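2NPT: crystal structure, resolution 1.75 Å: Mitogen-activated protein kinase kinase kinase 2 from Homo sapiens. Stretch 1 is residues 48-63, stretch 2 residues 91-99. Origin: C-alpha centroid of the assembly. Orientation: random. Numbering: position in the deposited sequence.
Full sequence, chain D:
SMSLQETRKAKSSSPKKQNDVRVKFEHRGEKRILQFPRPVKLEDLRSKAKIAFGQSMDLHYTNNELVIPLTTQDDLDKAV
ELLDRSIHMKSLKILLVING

Stretch 1, residues 48-63: KAKIAFGQSMDLHYTN
Stretch 2, residues 91-99: SLKILLVIN

Residues 48-53 end a helix, closed by Gly54 with positive phi (86/0), a conformation that favours glycine. Strand 57-63 then runs antiparallel to strand 92-98, at 150° between their directions; their axes approach to 4.4 Å. Met57 pairs with Ile98, Leu59 with Leu96, and Tyr61 with Ile94 at non-hydrogen-bonded positions. Asp58 with Val97 and His60 with Leu95 are hydrogen-bonded pairs, both 5.1 Å between CA atoms. Asp58 N donates to Val97 O (2.7 Å) and Val97 N to Asp58 O (3.1 Å). His60 N donates to Leu95 O (2.9 Å) and Leu95 N to His60 O (2.7 Å). Thr62 N reaches Lys93 O at 3.0 Å; one water bridges Thr62 O and Lys93 N, 2.9 Å from each. Asn99 N donates to Ser56 O (3.0 Å) at the other end.

Leu59, Tyr61, Ile94 and Leu96 share one face. Leu96 (chi1 m, chi2 t) is the most covered residue. Leu96 CD1 meets Phe53 CD2 at 3.5 Å and Ala49 CB at 3.7 Å, tying helix to sheet. Leu59 CG lies 3.7 Å from both Leu96 CD2 and Ile94 CG2. Tyr61 (chi1 t) brings CE1 to 3.6 Å from Leu92 CD1. Asp58, His60, Leu95 and Val97 occupy the opposite, more exposed face, where polar groups are tolerated.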

# COMPACT_ATOMS: atom_id res chain seq x y z
N LYS D 48 4.58 14.03 0.40
CA LYS D 48 3.75 12.95 -0.16
C LYS D 48 2.31 13.04 0.38
O LYS D 48 1.36 12.76 -0.33
CB LYS D 48 4.38 11.59 0.11
CG LYS D 48 5.74 11.36 -0.57
CD LYS D 48 5.80 11.80 -2.00
N ALA D 49 2.15 13.44 1.63
CA ALA D 49 0.81 13.64 2.21
C ALA D 49 0.07 14.77 1.51
O ALA D 49 -1.16 14.70 1.33
CB ALA D 49 0.88 13.85 3.73
N LYS D 50 0.82 15.79 1.06
CA LYS D 50 0.23 16.88 0.28
C LYS D 50 -0.24 16.44 -1.09
O LYS D 50 -1.35 16.77 -1.52
CB LYS D 50 1.20 18.06 0.18
CG LYS D 50 0.58 19.29 -0.49
CD LYS D 50 1.43 20.52 -0.22
CE LYS D 50 0.83 21.78 -0.87
NZ LYS D 50 1.46 23.03 -0.33
N ILE D 51 0.56 15.63 -1.76
CA ILE D 51 0.19 15.03 -3.02
C ILE D 51 -1.06 14.17 -2.87
O ILE D 51 -1.94 14.18 -3.73
CB ILE D 51 1.35 14.25 -3.67
CG1 ILE D 51 2.47 15.23 -4.07
CG2 ILE D 51 0.83 13.46 -4.87
CD1 ILE D 51 3.88 14.64 -4.08
N ALA D 52 -1.11 13.42 -1.77
CA ALA D 52 -2.16 12.46 -1.52
C ALA D 52 -3.50 13.09 -1.12
O ALA D 52 -4.56 12.53 -1.45
CB ALA D 52 -1.69 11.43 -0.44
N PHE D 53 -3.49 14.21 -0.39
CA PHE D 53 -4.74 14.77 0.16
C PHE D 53 -4.98 16.25 -0.20
O PHE D 53 -6.03 16.82 0.15
CB PHE D 53 -4.80 14.58 1.68
CG PHE D 53 -5.04 13.14 2.10
CD1 PHE D 53 -6.31 12.57 1.98
CD2 PHE D 53 -4.01 12.36 2.59
CE1 PHE D 53 -6.53 11.28 2.36
CE2 PHE D 53 -4.23 11.03 2.98
CZ PHE D 53 -5.50 10.51 2.87
N GLY D 54 -4.02 16.84 -0.92
CA GLY D 54 -4.21 18.19 -1.48
C GLY D 54 -3.88 19.35 -0.57
O GLY D 54 -3.99 20.52 -0.99
N GLN D 55 -3.45 19.08 0.66
CA GLN D 55 -3.14 20.14 1.61
C GLN D 55 -1.91 19.85 2.44
O GLN D 55 -1.54 18.70 2.63
CB GLN D 55 -4.33 20.36 2.55
CG GLN D 55 -5.17 21.53 2.09
CD GLN D 55 -6.60 21.46 2.54
OE1 GLN D 55 -6.86 21.24 3.72
NE2 GLN D 55 -7.54 21.66 1.60
N SER D 56 -1.29 20.91 2.96
CA SER D 56 -0.17 20.74 3.89
C SER D 56 -0.74 20.20 5.22
O SER D 56 -1.68 20.79 5.79
CB SER D 56 0.59 22.06 4.07
OG SER D 56 1.55 21.93 5.07
N MET D 57 -0.16 19.11 5.73
CA MET D 57 -0.66 18.43 6.94
C MET D 57 0.31 18.50 8.15
O MET D 57 1.53 18.53 7.99
CB MET D 57 -0.88 16.93 6.60
CG MET D 57 -1.91 16.68 5.48
SD MET D 57 -3.63 17.02 6.00
CE MET D 57 -4.51 16.53 4.57
N ASP D 58 -0.28 18.54 9.33
CA ASP D 58 0.42 18.17 10.57
C ASP D 58 0.48 16.66 10.67
O ASP D 58 -0.47 15.97 10.30
CB ASP D 58 -0.32 18.74 11.78
CG ASP D 58 -0.06 20.23 11.95
OD1 ASP D 58 0.87 20.76 11.31
OD2 ASP D 58 -0.78 20.84 12.75
N LEU D 59 1.60 16.12 11.12
CA LEU D 59 1.80 14.69 11.14
C LEU D 59 1.85 14.15 12.57
O LEU D 59 2.54 14.75 13.39
CB LEU D 59 3.09 14.33 10.43
CG LEU D 59 2.89 14.09 8.92
CD1 LEU D 59 2.61 15.35 8.22
CD2 LEU D 59 4.09 13.33 8.35
N HIS D 60 1.09 13.08 12.85
CA HIS D 60 1.01 12.46 14.18
C HIS D 60 1.23 10.98 14.01
O HIS D 60 0.58 10.34 13.14
CB HIS D 60 -0.36 12.67 14.82
CG HIS D 60 -0.75 14.10 14.92
ND1 HIS D 60 -0.71 14.81 16.11
CD2 HIS D 60 -1.12 14.99 13.97
CE1 HIS D 60 -1.06 16.06 15.88
NE2 HIS D 60 -1.31 16.20 14.59
N TYR D 61 2.14 10.43 14.78
CA TYR D 61 2.32 9.04 14.90
C TYR D 61 1.21 8.40 15.75
O TYR D 61 0.73 8.97 16.76
CB TYR D 61 3.66 8.73 15.54
CG TYR D 61 3.91 7.25 15.74
CD1 TYR D 61 4.13 6.42 14.67
CD2 TYR D 61 3.88 6.69 17.00
CE1 TYR D 61 4.38 5.08 14.84
CE2 TYR D 61 4.13 5.34 17.19
CZ TYR D 61 4.39 4.55 16.10
OH TYR D 61 4.61 3.20 16.26
N THR D 62 0.79 7.23 15.32
CA THR D 62 -0.22 6.51 16.08
C THR D 62 0.10 5.02 16.24
O THR D 62 0.61 4.38 15.33
CB THR D 62 -1.63 6.73 15.54
OG1 THR D 62 -2.58 6.26 16.51
CG2 THR D 62 -1.84 5.96 14.23
N ASN D 63 -0.11 4.50 17.43
CA ASN D 63 -0.03 3.07 17.67
C ASN D 63 -1.11 2.69 18.65
O ASN D 63 -1.09 3.15 19.81
CB ASN D 63 1.33 2.66 18.20
CG ASN D 63 1.50 1.15 18.22
OD1 ASN D 63 1.53 0.53 17.17
ND2 ASN D 63 1.57 0.56 19.41
N SER D 91 3.44 -1.58 9.10
CA SER D 91 3.46 -0.19 8.60
C SER D 91 3.58 0.85 9.71
O SER D 91 3.18 0.62 10.85
CB SER D 91 2.24 0.12 7.72
OG SER D 91 1.00 0.15 8.45
N LEU D 92 4.10 2.01 9.34
CA LEU D 92 4.16 3.18 10.22
C LEU D 92 2.88 3.98 10.03
O LEU D 92 2.63 4.52 8.95
CB LEU D 92 5.39 4.01 9.86
CG LEU D 92 5.86 5.15 10.74
CD1 LEU D 92 6.51 4.57 11.97
CD2 LEU D 92 6.85 6.12 10.00
N LYS D 93 2.08 4.08 11.10
CA LYS D 93 0.78 4.72 11.01
C LYS D 93 0.85 6.21 11.36
O LYS D 93 1.24 6.59 12.47
CB LYS D 93 -0.25 4.02 11.89
CG LYS D 93 -0.40 2.53 11.60
CD LYS D 93 -1.36 1.85 12.59
N ILE D 94 0.45 7.04 10.39
CA ILE D 94 0.54 8.48 10.49
C ILE D 94 -0.82 9.07 10.25
O ILE D 94 -1.40 8.95 9.16
CB ILE D 94 1.55 9.11 9.47
CG1 ILE D 94 2.98 8.58 9.63
CG2 ILE D 94 1.52 10.67 9.58
CD1 ILE D 94 3.61 8.79 11.00
N LEU D 95 -1.32 9.74 11.28
CA LEU D 95 -2.55 10.44 11.19
C LEU D 95 -2.24 11.87 10.72
O LEU D 95 -1.31 12.54 11.25
CB LEU D 95 -3.20 10.37 12.60
CG LEU D 95 -4.43 11.23 12.74
CD1 LEU D 95 -5.52 10.69 11.83
CD2 LEU D 95 -4.84 11.27 14.25
N LEU D 96 -2.99 12.34 9.73
CA LEU D 96 -2.81 13.64 9.12
C LEU D 96 -3.93 14.61 9.56
O LEU D 96 -5.12 14.28 9.45
CB LEU D 96 -2.81 13.53 7.59
CG LEU D 96 -1.77 12.59 6.98
CD1 LEU D 96 -2.05 12.37 5.47
CD2 LEU D 96 -0.30 13.10 7.23
N VAL D 97 -3.55 15.78 10.03
CA VAL D 97 -4.49 16.83 10.40
C VAL D 97 -4.14 18.09 9.62
O VAL D 97 -2.98 18.43 9.46
CB VAL D 97 -4.44 17.08 11.94
CG1 VAL D 97 -5.27 18.27 12.31
CG2 VAL D 97 -4.88 15.83 12.69
N ILE D 98 -5.14 18.77 9.07
CA ILE D 98 -4.89 19.93 8.20
C ILE D 98 -4.16 21.04 8.95
O ILE D 98 -4.59 21.45 10.03
CB ILE D 98 -6.18 20.48 7.59
CG1 ILE D 98 -6.63 19.57 6.44
CG2 ILE D 98 -5.97 21.91 7.05
CD1 ILE D 98 -8.07 19.69 6.04
N ASN D 99 -3.03 21.46 8.38
CA ASN D 99 -2.19 22.58 8.83
C ASN D 99 -0.74 22.16 8.99
O ASN D 99 0.07 22.39 8.08
CB ASN D 99 -2.72 23.23 10.12
O HOH W 1 2.42 2.83 13.67